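Local atomic coordinates of chloromuconate cycloisomerase (Rhodococcus opacus, PDB entry 4M0X), a protein that belongs to the enolase superfamily, joining the N-terminal domain of that superfamily to a TIM-barrel-like domain that holds a manganese ion. Residues Arg81-Ile86 against Glu116-Ile121; Trp201-Ala206 against Leu233-Asp238; Glu248-Val253 against Ser266-Lys271. All coordinates share one frame; numbering follows the deposited sequence.

Contact 1 of 3, residues Arg81-Ile86 against Glu116-Ile121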
ATOM      1  N   ARG A  81      39.972 -29.126   4.412  1.00 37.28           N
ATOM      2  CA  ARG A  81      38.597 -29.261   4.890  1.00 35.11           C
ATOM      3  C   ARG A  81      38.025 -30.648   4.632  1.00 34.32           C
ATOM      4  O   ARG A  81      38.506 -31.390   3.764  1.00 31.50           O
ATOM      5  CB  ARG A  81      37.717 -28.195   4.237  1.00 38.63           C
ATOM      6  CG  ARG A  81      36.291 -28.646   3.891  1.00 42.53           C
ATOM      7  CD  ARG A  81      35.264 -27.539   3.564  1.00 42.67           C
ATOM      8  NE  ARG A  81      35.399 -26.301   4.343  1.00 42.83           N
ATOM      9  CZ  ARG A  81      35.091 -26.161   5.633  1.00 42.70           C
ATOM     10  NH1 ARG A  81      34.612 -27.206   6.316  1.00 40.77           N
ATOM     11  NH2 ARG A  81      35.264 -24.968   6.234  1.00 39.63           N
ATOM     12  N   ASP A  82      37.009 -31.001   5.415  1.00 35.22           N
ATOM     13  CA  ASP A  82      36.219 -32.207   5.188  1.00 37.33           C
ATOM     14  C   ASP A  82      35.338 -32.046   3.925  1.00 39.45           C
ATOM     15  O   ASP A  82      34.439 -31.196   3.882  1.00 40.97           O
ATOM     16  CB  ASP A  82      35.372 -32.486   6.424  1.00 38.49           C
ATOM     17  CG  ASP A  82      34.663 -33.841   6.384  1.00 42.16           C
ATOM     18  OD1 ASP A  82      34.706 -34.583   5.354  1.00 40.17           O
ATOM     19  OD2 ASP A  82      34.033 -34.149   7.423  1.00 42.70           O
ATOM     20  N   PRO A  83      35.594 -32.869   2.894  1.00 38.55           N
ATOM     21  CA  PRO A  83      34.956 -32.739   1.591  1.00 38.48           C
ATOM     22  C   PRO A  83      33.433 -32.833   1.648  1.00 39.89           C
ATOM     23  O   PRO A  83      32.752 -32.315   0.740  1.00 40.94           O
ATOM     24  CB  PRO A  83      35.499 -33.930   0.797  1.00 38.48           C
ATOM     25  CG  PRO A  83      36.624 -34.492   1.572  1.00 38.62           C
ATOM     26  CD  PRO A  83      36.467 -34.050   2.983  1.00 40.20           C
ATOM     27  N   SER A  84      32.908 -33.496   2.685  1.00 35.24           N
ATOM     28  CA  SER A  84      31.455 -33.659   2.831  1.00 35.69           C
ATOM     29  C   SER A  84      30.745 -32.433   3.432  1.00 34.16           C
ATOM     30  O   SER A  84      29.513 -32.403   3.474  1.00 32.98           O
ATOM     31  CB  SER A  84      31.116 -34.903   3.656  1.00 33.88           C
ATOM     32  OG  SER A  84      31.618 -34.782   4.981  1.00 32.53           O
ATOM     33  N   THR A  85      31.520 -31.458   3.911  1.00 31.54           N
ATOM     34  CA  THR A  85      30.958 -30.277   4.581  1.00 30.70           C
ATOM     35  C   THR A  85      30.853 -29.103   3.595  1.00 30.56           C
ATOM     36  O   THR A  85      31.507 -28.062   3.754  1.00 32.45           O
ATOM     37  CB  THR A  85      31.690 -29.897   5.909  1.00 27.80           C
ATOM     38  OG1 THR A  85      33.097 -29.737   5.698  1.00 27.08           O
ATOM     39  CG2 THR A  85      31.514 -30.966   6.914  1.00 27.85           C
ATOM     40  N   ILE A  86      30.013 -29.303   2.581  1.00 29.06           N
ATOM     41  CA  ILE A  86      29.794 -28.343   1.492  1.00 26.96           C
ATOM     42  C   ILE A  86      29.066 -27.117   2.009  1.00 27.59           C
ATOM     43  O   ILE A  86      29.321 -25.990   1.552  1.00 27.75           O
ATOM     44  CB  ILE A  86      29.011 -29.007   0.334  1.00 26.01           C
ATOM     45  CG1 ILE A  86      29.867 -30.118  -0.289  1.00 26.16           C
ATOM     46  CG2 ILE A  86      28.627 -28.003  -0.749  1.00 25.04           C
ATOM     47  CD1 ILE A  86      29.151 -31.438  -0.406  1.00 24.79           C
ATOM     48  N   GLU A 116      29.213 -36.971  -5.261  1.00 38.41           N
ATOM     49  CA  GLU A 116      28.614 -37.943  -6.168  1.00 36.49           C
ATOM     50  C   GLU A 116      29.557 -39.070  -6.570  1.00 34.33           C
ATOM     51  O   GLU A 116      29.161 -40.214  -6.669  1.00 36.30           O
ATOM     52  N   ARG A 117      30.816 -38.758  -6.783  1.00 34.67           N
ATOM     53  CA  ARG A 117      31.764 -39.814  -7.130  1.00 35.89           C
ATOM     54  C   ARG A 117      32.333 -40.637  -5.995  1.00 36.24           C
ATOM     55  O   ARG A 117      32.624 -41.806  -6.186  1.00 34.83           O
ATOM     56  CB  ARG A 117      32.886 -39.225  -7.916  1.00 33.23           C
ATOM     57  CG  ARG A 117      32.360 -38.861  -9.252  1.00 36.00           C
ATOM     58  CD  ARG A 117      33.382 -38.064  -9.956  1.00 37.72           C
ATOM     59  NE  ARG A 117      32.808 -37.598 -11.188  1.00 41.62           N
ATOM     60  CZ  ARG A 117      33.422 -36.754 -11.998  1.00 46.33           C
ATOM     61  NH1 ARG A 117      34.623 -36.290 -11.674  1.00 53.24           N
ATOM     62  NH2 ARG A 117      32.842 -36.370 -13.123  1.00 48.12           N
ATOM     63  N   ARG A 118      32.534 -40.029  -4.831  1.00 37.67           N
ATOM     64  CA  ARG A 118      32.889 -40.823  -3.678  1.00 40.04           C
ATOM     65  C   ARG A 118      31.738 -41.818  -3.432  1.00 39.28           C
ATOM     66  O   ARG A 118      31.985 -43.015  -3.341  1.00 37.85           O
ATOM     67  CB  ARG A 118      33.220 -39.945  -2.472  1.00 41.82           C
ATOM     68  CG  ARG A 118      34.367 -38.982  -2.753  1.00 45.62           C
ATOM     69  CD  ARG A 118      34.519 -37.929  -1.654  1.00 55.89           C
ATOM     70  NE  ARG A 118      34.028 -36.605  -2.068  1.00 65.11           N
ATOM     71  CZ  ARG A 118      33.350 -35.750  -1.290  1.00 71.07           C
ATOM     72  NH1 ARG A 118      33.057 -36.091  -0.039  1.00 75.33           N
ATOM     73  NH2 ARG A 118      32.953 -34.554  -1.758  1.00 66.31           N
ATOM     74  N   SER A 119      30.490 -41.334  -3.401  1.00 36.55           N
ATOM     75  CA  SER A 119      29.326 -42.189  -3.180  1.00 33.88           C
ATOM     76  C   SER A 119      28.966 -43.043  -4.408  1.00 33.82           C
ATOM     77  O   SER A 119      28.135 -43.924  -4.317  1.00 32.06           O
ATOM     78  CB  SER A 119      28.116 -41.347  -2.760  1.00 36.74           C
ATOM     79  OG  SER A 119      28.221 -40.867  -1.425  1.00 38.72           O
ATOM     80  N   ARG A 120      29.590 -42.794  -5.558  1.00 35.29           N
ATOM     81  CA  ARG A 120      29.302 -43.578  -6.772  1.00 33.61           C
ATOM     82  C   ARG A 120      27.863 -43.404  -7.278  1.00 35.17           C
ATOM     83  O   ARG A 120      27.278 -44.354  -7.768  1.00 35.43           O
ATOM     84  N   ILE A 121      27.300 -42.196  -7.137  1.00 34.97           N
ATOM     85  CA  ILE A 121      25.963 -41.847  -7.672  1.00 35.55           C
ATOM     86  C   ILE A 121      25.882 -40.472  -8.333  1.00 32.45           C
ATOM     87  O   ILE A 121      26.705 -39.613  -8.067  1.00 31.34           O
ATOM     88  CB  ILE A 121      24.860 -41.863  -6.589  1.00 36.53           C
ATOM     89  CG1 ILE A 121      25.343 -41.110  -5.341  1.00 35.36           C
ATOM     90  CG2 ILE A 121      24.367 -43.291  -6.376  1.00 35.91           C
ATOM     91  CD1 ILE A 121      24.425 -41.212  -4.151  1.00 35.91           C
TER
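With CG beside its own backbone N (chi1 -58°) and its chain bent at chi3 (-105°), R118 reaches from the last turn of helix 101-118 and lays its guanidinium against P83. P83 CB packs over one face of the guanidinium, 3.2 Å above its plane and offset toward the rim. Its nearest neighbour there is R118 NH1, 3.4 Å from P83 CB. The polar part of the meeting is slight: R118 NH2 gives a weak hydrogen bond to P83 O, 3.4 Å long and bent to 142°. The main polar partner of R118 is D114, one turn back on its own helix, whose OD1 forms a salt bridge with R118 NE and probably helps hold the guanidinium against P83.

The turn that carries P83 and S84 is braced by its own bonds. D82 to T85 form a type I beta turn, and D82 O is gripped twice, by T85 N and by T85 OG1. The hydroxyl, T85 OG1, lies 2.7 Å from D82 O, in the carbonyl plane on a lone pair. R81 NH1 in turn donates to T85 OG1, while S84 OG meets D82 OD1 from above the carboxylate plane at 3.1 Å. S84 also packs against D125 of a neighbouring subunit, placing this corner close to an interface.

Beyond R118 the chain turns away at R120, whose positive phi marks the C-prime residue of a Schellman motif, with I121 N bonded to E116 O (2.8 Å). The whole joins the turn that leads into helix 86-96 to the Schellman-capped end of helix 101-118, within the N-terminal domain of the enolase superfamily.

Contact 2 of 3, residues Trp201-Ala206 against Leu233-Asp238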
ATOM      1  N   TRP A 201      17.274  -2.489 -22.603  1.00 27.36           N
ATOM      2  CA  TRP A 201      16.218  -1.660 -23.134  1.00 26.09           C
ATOM      3  C   TRP A 201      15.700  -0.679 -22.103  1.00 25.38           C
ATOM      4  O   TRP A 201      15.668  -0.978 -20.915  1.00 25.99           O
ATOM      5  CB  TRP A 201      15.094  -2.548 -23.607  1.00 26.72           C
ATOM      6  CG  TRP A 201      15.291  -3.013 -24.995  1.00 27.30           C
ATOM      7  CD1 TRP A 201      16.438  -2.930 -25.741  1.00 26.69           C
ATOM      8  CD2 TRP A 201      14.325  -3.671 -25.815  1.00 26.72           C
ATOM      9  NE1 TRP A 201      16.231  -3.484 -26.976  1.00 25.62           N
ATOM     10  CE2 TRP A 201      14.944  -3.945 -27.050  1.00 25.87           C
ATOM     11  CE3 TRP A 201      12.989  -4.050 -25.629  1.00 26.02           C
ATOM     12  CZ2 TRP A 201      14.266  -4.565 -28.104  1.00 25.66           C
ATOM     13  CZ3 TRP A 201      12.319  -4.670 -26.682  1.00 25.20           C
ATOM     14  CH2 TRP A 201      12.959  -4.918 -27.899  1.00 25.17           C
ATOM     15  N   SER A 202      15.278   0.492 -22.541  1.00 23.85           N
ATOM     16  CA  SER A 202      14.673   1.412 -21.594  1.00 24.47           C
ATOM     17  C   SER A 202      13.235   1.026 -21.362  1.00 27.15           C
ATOM     18  O   SER A 202      12.575   0.364 -22.217  1.00 28.25           O
ATOM     19  CB  SER A 202      14.737   2.856 -22.100  1.00 23.69           C
ATOM     20  OG  SER A 202      13.829   3.090 -23.171  1.00 22.84           O
ATOM     21  N   GLU A 203      12.714   1.468 -20.229  1.00 27.95           N
ATOM     22  CA  GLU A 203      11.297   1.320 -19.991  1.00 28.89           C
ATOM     23  C   GLU A 203      10.433   1.766 -21.192  1.00 28.88           C
ATOM     24  O   GLU A 203       9.516   1.041 -21.575  1.00 29.99           O
ATOM     25  CB  GLU A 203      10.914   2.091 -18.770  1.00 30.75           C
ATOM     26  CG  GLU A 203      10.100   1.252 -17.836  1.00 34.47           C
ATOM     27  CD  GLU A 203       9.802   1.974 -16.547  1.00 38.47           C
ATOM     28  OE1 GLU A 203      10.749   2.618 -15.981  1.00 43.00           O
ATOM     29  OE2 GLU A 203       8.621   1.868 -16.107  1.00 34.47           O
ATOM     30  N   LEU A 204      10.728   2.925 -21.791  1.00 26.71           N
ATOM     31  CA  LEU A 204      10.042   3.362 -23.037  1.00 28.51           C
ATOM     32  C   LEU A 204      10.125   2.358 -24.212  1.00 28.58           C
ATOM     33  O   LEU A 204       9.118   2.061 -24.857  1.00 26.31           O
ATOM     34  CB  LEU A 204      10.542   4.738 -23.505  1.00 28.65           C
ATOM     35  CG  LEU A 204       9.758   6.003 -23.161  1.00 29.23           C
ATOM     36  CD1 LEU A 204       9.137   5.910 -21.788  1.00 33.29           C
ATOM     37  CD2 LEU A 204      10.666   7.213 -23.200  1.00 29.54           C
ATOM     38  N   GLU A 205      11.331   1.844 -24.459  1.00 28.47           N
ATOM     39  CA  GLU A 205      11.597   0.947 -25.564  1.00 29.03           C
ATOM     40  C   GLU A 205      10.864  -0.361 -25.292  1.00 30.95           C
ATOM     41  O   GLU A 205      10.281  -0.991 -26.197  1.00 31.28           O
ATOM     42  CB  GLU A 205      13.104   0.683 -25.689  1.00 30.18           C
ATOM     43  CG  GLU A 205      13.930   1.802 -26.311  1.00 29.74           C
ATOM     44  CD  GLU A 205      15.417   1.533 -26.220  1.00 33.40           C
ATOM     45  OE1 GLU A 205      15.871   1.072 -25.142  1.00 35.96           O
ATOM     46  OE2 GLU A 205      16.149   1.776 -27.212  1.00 34.97           O
ATOM     47  N   ALA A 206      10.886  -0.777 -24.032  1.00 31.28           N
ATOM     48  CA  ALA A 206      10.294  -2.050 -23.689  1.00 29.32           C
ATOM     49  C   ALA A 206       8.810  -2.010 -24.022  1.00 29.83           C
ATOM     50  O   ALA A 206       8.298  -2.924 -24.637  1.00 29.33           O
ATOM     51  CB  ALA A 206      10.531  -2.357 -22.226  1.00 29.12           C
ATOM     52  N   LEU A 233       9.796  -3.423 -14.103  1.00 25.71           N
ATOM     53  CA  LEU A 233       9.456  -4.798 -14.406  1.00 24.61           C
ATOM     54  C   LEU A 233       8.002  -5.054 -14.049  1.00 23.61           C
ATOM     55  O   LEU A 233       7.278  -5.632 -14.841  1.00 26.02           O
ATOM     56  CB  LEU A 233      10.339  -5.719 -13.607  1.00 25.41           C
ATOM     57  CG  LEU A 233      11.521  -6.476 -14.195  1.00 26.24           C
ATOM     58  CD1 LEU A 233      11.820  -6.184 -15.669  1.00 24.54           C
ATOM     59  CD2 LEU A 233      12.714  -6.298 -13.246  1.00 24.89           C
ATOM     60  N   ALA A 234       7.585  -4.602 -12.873  1.00 21.42           N
ATOM     61  CA  ALA A 234       6.213  -4.770 -12.432  1.00 21.47           C
ATOM     62  C   ALA A 234       5.200  -4.077 -13.303  1.00 21.72           C
ATOM     63  O   ALA A 234       4.134  -4.655 -13.507  1.00 23.24           O
ATOM     64  CB  ALA A 234       6.015  -4.340 -10.986  1.00 19.94           C
ATOM     65  N   ARG A 235       5.494  -2.866 -13.784  1.00 21.55           N
ATOM     66  CA  ARG A 235       4.578  -2.159 -14.676  1.00 23.55           C
ATOM     67  C   ARG A 235       4.462  -2.936 -15.983  1.00 26.60           C
ATOM     68  O   ARG A 235       3.370  -2.968 -16.571  1.00 28.59           O
ATOM     69  CB  ARG A 235       5.036  -0.748 -15.038  1.00 24.93           C
ATOM     70  CG  ARG A 235       4.701   0.344 -14.047  1.00 27.64           C
ATOM     71  CD  ARG A 235       5.557   1.579 -14.326  1.00 30.58           C
ATOM     72  NE  ARG A 235       6.100   2.174 -13.097  1.00 34.72           N
ATOM     73  CZ  ARG A 235       7.399   2.453 -12.864  1.00 38.68           C
ATOM     74  NH1 ARG A 235       8.331   2.194 -13.785  1.00 35.34           N
ATOM     75  NH2 ARG A 235       7.780   3.003 -11.694  1.00 38.86           N
ATOM     76  N   LEU A 236       5.572  -3.534 -16.442  1.00 25.95           N
ATOM     77  CA  LEU A 236       5.600  -4.281 -17.692  1.00 26.93           C
ATOM     78  C   LEU A 236       4.770  -5.546 -17.564  1.00 31.20           C
ATOM     79  O   LEU A 236       3.971  -5.886 -18.476  1.00 31.27           O
ATOM     80  CB  LEU A 236       7.018  -4.676 -18.077  1.00 25.49           C
ATOM     81  CG  LEU A 236       7.824  -3.827 -19.043  1.00 25.10           C
ATOM     82  CD1 LEU A 236       9.044  -4.640 -19.353  1.00 27.15           C
ATOM     83  CD2 LEU A 236       7.129  -3.512 -20.350  1.00 24.61           C
ATOM     84  N   ARG A 237       4.953  -6.232 -16.428  1.00 31.38           N
ATOM     85  CA  ARG A 237       4.249  -7.473 -16.176  1.00 31.55           C
ATOM     86  C   ARG A 237       2.756  -7.204 -16.255  1.00 33.30           C
ATOM     87  O   ARG A 237       2.020  -8.043 -16.768  1.00 36.36           O
ATOM     88  CB  ARG A 237       4.644  -8.077 -14.839  1.00 31.32           C
ATOM     89  CG  ARG A 237       3.971  -9.394 -14.579  1.00 31.11           C
ATOM     90  CD  ARG A 237       3.977  -9.795 -13.119  1.00 35.84           C
ATOM     91  NE  ARG A 237       3.407 -11.144 -13.038  1.00 45.09           N
ATOM     92  CZ  ARG A 237       3.477 -11.992 -12.006  1.00 47.03           C
ATOM     93  NH1 ARG A 237       4.096 -11.671 -10.861  1.00 47.87           N
ATOM     94  NH2 ARG A 237       2.915 -13.190 -12.132  1.00 46.90           N
ATOM     95  N   ASP A 238       2.319  -6.022 -15.808  1.00 32.59           N
ATOM     96  CA  ASP A 238       0.908  -5.626 -15.928  1.00 35.66           C
ATOM     97  C   ASP A 238       0.477  -5.245 -17.358  1.00 34.12           C
ATOM     98  O   ASP A 238      -0.569  -5.659 -17.808  1.00 33.49           O
ATOM     99  CB  ASP A 238       0.526  -4.484 -14.964  1.00 40.42           C
ATOM    100  CG  ASP A 238       0.708  -4.854 -13.489  1.00 49.37           C
ATOM    101  OD1 ASP A 238       0.530  -6.043 -13.126  1.00 53.07           O
ATOM    102  OD2 ASP A 238       1.027  -3.946 -12.675  1.00 52.78           O
TER
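One carboxylate oxygen, E203 OE2, is shared by two arginines from different chains: R235 across this contact, and R237 of a neighbouring subunit, which forms a second salt bridge to it. R237 of this chain makes the same bridge to E203 of another subunit, so the pairing is handed on through the assembly. Within the chain, E203 OE2 comes to the edge of the R235 guanidinium, close to its plane, facing NH1. The carboxylate and guanidinium planes are 12° apart, nearly coplanar, although the two side chains cross at about a right angle. The modelled separation of R235 NH1 from E203 OE2, 2.4 Å, is too short to be taken literally at this resolution; the salt bridge rests on the orientation and the pairing of charges. R235 gets there through a bend at chi3 (-136°), while E203 runs extended beyond CG and carries its carboxylate across to the arginine. The other oxygen, E203 OE1, takes a weak hydrogen bond from N229 ND2.

An apolar pair forms the other part of the contact. A206 CB sits against both methyls of L236, 4.0 Å from CD1 and 4.1 Å from CD2, and L236 also packs on H207, L210 and P224.

The start of helix 203-215 is fixed by a capping box. S202 OG accepts from E205 N at 3.1 Å, S202 N donates to E205 OE1 at 2.7 Å with an angle of 168°, and E205 OE1 accepts on its anti lone pair. E205 CB also lies over one face of the W201 ring, offset toward its rim. The contact is thus the side-by-side packing of consecutive helices, 203-215 and 230-239, in the outer layer of a TIM-type barrel, with strand 220-222 between them in sequence.

Contact 3 of 3, residues Glu248-Val253 against Ser266-Lys271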
ATOM      1  N   GLU A 248      19.114 -11.657 -14.957  1.00 23.25           N
ATOM      2  CA  GLU A 248      20.050 -10.787 -14.215  1.00 23.62           C
ATOM      3  C   GLU A 248      19.488 -10.284 -12.881  1.00 24.51           C
ATOM      4  O   GLU A 248      20.254  -9.962 -11.974  1.00 24.70           O
ATOM      5  CB  GLU A 248      20.393  -9.536 -15.035  1.00 25.10           C
ATOM      6  CG  GLU A 248      21.364  -9.697 -16.197  1.00 24.89           C
ATOM      7  CD  GLU A 248      20.657 -10.110 -17.469  1.00 28.65           C
ATOM      8  OE1 GLU A 248      19.504 -10.663 -17.407  1.00 29.96           O
ATOM      9  OE2 GLU A 248      21.257  -9.887 -18.546  1.00 30.62           O
ATOM     10  N   SER A 249      18.156 -10.173 -12.788  1.00 23.81           N
ATOM     11  CA  SER A 249      17.484  -9.674 -11.597  1.00 22.41           C
ATOM     12  C   SER A 249      17.386 -10.712 -10.496  1.00 22.89           C
ATOM     13  O   SER A 249      17.215 -10.326  -9.336  1.00 23.57           O
ATOM     14  CB  SER A 249      16.083  -9.159 -11.933  1.00 22.43           C
ATOM     15  OG  SER A 249      16.114  -7.878 -12.560  1.00 22.41           O
ATOM     16  N   VAL A 250      17.449 -12.008 -10.854  1.00 21.85           N
ATOM     17  CA  VAL A 250      17.505 -13.101  -9.865  1.00 20.50           C
ATOM     18  C   VAL A 250      18.839 -13.767  -9.819  1.00 21.04           C
ATOM     19  O   VAL A 250      19.133 -14.680 -10.596  1.00 21.90           O
ATOM     20  CB  VAL A 250      16.585 -14.296 -10.138  1.00 19.62           C
ATOM     21  CG1 VAL A 250      15.512 -14.426  -9.060  1.00 19.47           C
ATOM     22  CG2 VAL A 250      16.067 -14.323 -11.560  1.00 18.32           C
ATOM     23  N   THR A 251      19.658 -13.362  -8.884  1.00 21.36           N
ATOM     24  CA  THR A 251      20.890 -14.088  -8.736  1.00 22.12           C
ATOM     25  C   THR A 251      20.999 -14.555  -7.330  1.00 22.84           C
ATOM     26  O   THR A 251      21.882 -15.313  -7.023  1.00 26.08           O
ATOM     27  CB  THR A 251      22.101 -13.231  -9.032  1.00 21.01           C
ATOM     28  OG1 THR A 251      22.197 -12.237  -8.008  1.00 20.83           O
ATOM     29  CG2 THR A 251      21.979 -12.580 -10.410  1.00 19.97           C
ATOM     30  N   THR A 252      20.123 -14.088  -6.461  1.00 23.00           N
ATOM     31  CA  THR A 252      20.178 -14.539  -5.089  1.00 24.06           C
ATOM     32  C   THR A 252      18.774 -14.819  -4.634  1.00 24.30           C
ATOM     33  O   THR A 252      17.804 -14.281  -5.164  1.00 24.43           O
ATOM     34  CB  THR A 252      20.856 -13.522  -4.104  1.00 24.83           C
ATOM     35  OG1 THR A 252      19.954 -12.436  -3.783  1.00 26.75           O
ATOM     36  CG2 THR A 252      22.166 -12.979  -4.654  1.00 22.78           C
ATOM     37  N   VAL A 253      18.720 -15.677  -3.639  1.00 24.42           N
ATOM     38  CA  VAL A 253      17.550 -16.065  -2.904  1.00 26.44           C
ATOM     39  C   VAL A 253      16.822 -14.842  -2.280  1.00 26.48           C
ATOM     40  O   VAL A 253      15.601 -14.825  -2.173  1.00 25.83           O
ATOM     41  CB  VAL A 253      17.994 -17.174  -1.872  1.00 27.29           C
ATOM     42  CG1 VAL A 253      18.534 -16.595  -0.571  1.00 26.79           C
ATOM     43  CG2 VAL A 253      16.907 -18.188  -1.616  1.00 28.09           C
ATOM     44  N   SER A 266       7.073 -12.869 -14.029  1.00 27.18           N
ATOM     45  CA  SER A 266       6.306 -14.096 -14.199  1.00 26.25           C
ATOM     46  C   SER A 266       7.137 -15.342 -13.948  1.00 26.02           C
ATOM     47  O   SER A 266       6.574 -16.395 -13.578  1.00 28.61           O
ATOM     48  CB  SER A 266       5.723 -14.174 -15.626  1.00 25.63           C
ATOM     49  OG  SER A 266       4.904 -13.066 -15.905  1.00 26.17           O
ATOM     50  N   ALA A 267       8.447 -15.248 -14.196  1.00 23.88           N
ATOM     51  CA  ALA A 267       9.331 -16.401 -14.075  1.00 22.71           C
ATOM     52  C   ALA A 267      10.769 -16.118 -13.621  1.00 23.87           C
ATOM     53  O   ALA A 267      11.227 -14.979 -13.585  1.00 23.88           O
ATOM     54  CB  ALA A 267       9.344 -17.174 -15.362  1.00 20.83           C
ATOM     55  N   PHE A 268      11.471 -17.188 -13.263  1.00 24.90           N
ATOM     56  CA  PHE A 268      12.900 -17.129 -13.010  1.00 26.53           C
ATOM     57  C   PHE A 268      13.645 -17.873 -14.095  1.00 28.80           C
ATOM     58  O   PHE A 268      13.199 -18.924 -14.551  1.00 32.75           O
ATOM     59  CB  PHE A 268      13.247 -17.715 -11.633  1.00 24.74           C
ATOM     60  CG  PHE A 268      12.700 -16.912 -10.486  1.00 24.87           C
ATOM     61  CD1 PHE A 268      12.290 -15.596 -10.669  1.00 25.22           C
ATOM     62  CD2 PHE A 268      12.619 -17.457  -9.222  1.00 25.33           C
ATOM     63  CE1 PHE A 268      11.786 -14.860  -9.620  1.00 26.50           C
ATOM     64  CE2 PHE A 268      12.162 -16.723  -8.149  1.00 24.88           C
ATOM     65  CZ  PHE A 268      11.733 -15.421  -8.346  1.00 27.28           C
ATOM     66  N   ALA A 269      14.767 -17.315 -14.534  1.00 28.51           N
ATOM     67  CA  ALA A 269      15.730 -18.089 -15.295  1.00 25.54           C
ATOM     68  C   ALA A 269      16.679 -18.671 -14.254  1.00 24.27           C
ATOM     69  O   ALA A 269      17.357 -17.932 -13.555  1.00 22.71           O
ATOM     70  CB  ALA A 269      16.467 -17.190 -16.262  1.00 26.37           C
ATOM     71  N   ILE A 270      16.698 -19.992 -14.122  1.00 23.23           N
ATOM     72  CA  ILE A 270      17.559 -20.629 -13.141  1.00 22.12           C
ATOM     73  C   ILE A 270      18.898 -21.039 -13.771  1.00 22.59           C
ATOM     74  O   ILE A 270      18.925 -21.579 -14.881  1.00 23.22           O
ATOM     75  CB  ILE A 270      16.854 -21.839 -12.513  1.00 21.70           C
ATOM     76  CG1 ILE A 270      15.477 -21.432 -11.970  1.00 21.11           C
ATOM     77  CG2 ILE A 270      17.739 -22.482 -11.447  1.00 21.60           C
ATOM     78  CD1 ILE A 270      15.502 -20.568 -10.725  1.00 21.00           C
ATOM     79  N   LYS A 271      20.004 -20.768 -13.071  1.00 22.48           N
ATOM     80  CA  LYS A 271      21.362 -20.973 -13.602  1.00 22.48           C
ATOM     81  C   LYS A 271      22.270 -21.088 -12.417  1.00 22.13           C
ATOM     82  O   LYS A 271      22.171 -20.257 -11.532  1.00 22.14           O
ATOM     83  CB  LYS A 271      21.850 -19.753 -14.374  1.00 22.28           C
ATOM     84  CG  LYS A 271      21.293 -19.510 -15.757  1.00 21.26           C
ATOM     85  CD  LYS A 271      22.224 -18.566 -16.522  1.00 21.27           C
ATOM     86  CE  LYS A 271      21.772 -17.116 -16.478  1.00 20.85           C
ATOM     87  NZ  LYS A 271      21.198 -16.672 -17.780  1.00 20.58           N
TER
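V250 and F268 meet inside one beta-alpha-beta unit of the barrel, in which strand 244-246 leads through the loop holding V250 into helix 253-262 and back to the parallel neighbouring strand 267-270.

The contact across the two segments is apolar, and its centre is a CH-pi interaction. V250 CG1 lies over the middle of the F268 ring, 3.7 Å from the centroid and 10° off the ring normal. The distances from V250 CG1 to the ring confirm the central position, 3.8 Å to F268 CD1 and 4.2 Å to F268 CD2. The second methyl, V250 CG2, is nearer the rim, 4.1 Å from F268 CD1. Chi1 of -66°, with CG beside the backbone N, brings the F268 ring next to V250, and chi2 of -18° sets which face meets it. A256 and L259 of helix 253-262 and I284 and A288 of helix 278-291 also pack on F268; L259 touches V250 as well.

Backbone bonding puts the strand in its sheet: A267 pairs with I244 and A246, while F268 pairs with A294 in the strand beyond.

The manganese ion, bound by D196, E222 and D247, lies about 6 Å from the side chain of A269.

Polar side chains make bonds outside the V250-F268 pair. T252 stands at the N-cap of helix 253-262, its OG1 accepting from Q255 N. S249 OG is held by R227 O and Q223 NE2. E248 directly follows the metal ligand D247, its OE1 some 6.3 Å from K271 NZ; that lysine nitrogen instead makes a salt bridge with D247 OD1 and a hydrogen bond with A299 O.

How the contacts relate
From the N terminus, the three contacts follow one another in series; none nests in or crosses another. Contact 1 closes a largely helical excursion of 29 residues, helices 86-96 and 101-118, in the N-terminal domain. Contact 2 spans 26 residues that include strand 220-222, tying two outer helices of the barrel domain. Contact 3 spans 12 residues, mostly helix 253-262, and joins a loop to strand 267-270 near the metal. Contacts 1 and 2 lie on opposite sides of the chain's centre, their centres about 45 Å apart. Contacts 2 and 3 touch directly: L233 CD2 packs 3.8 Å from S249 OG, linking helix 230-239 to the loop after strand 244-246.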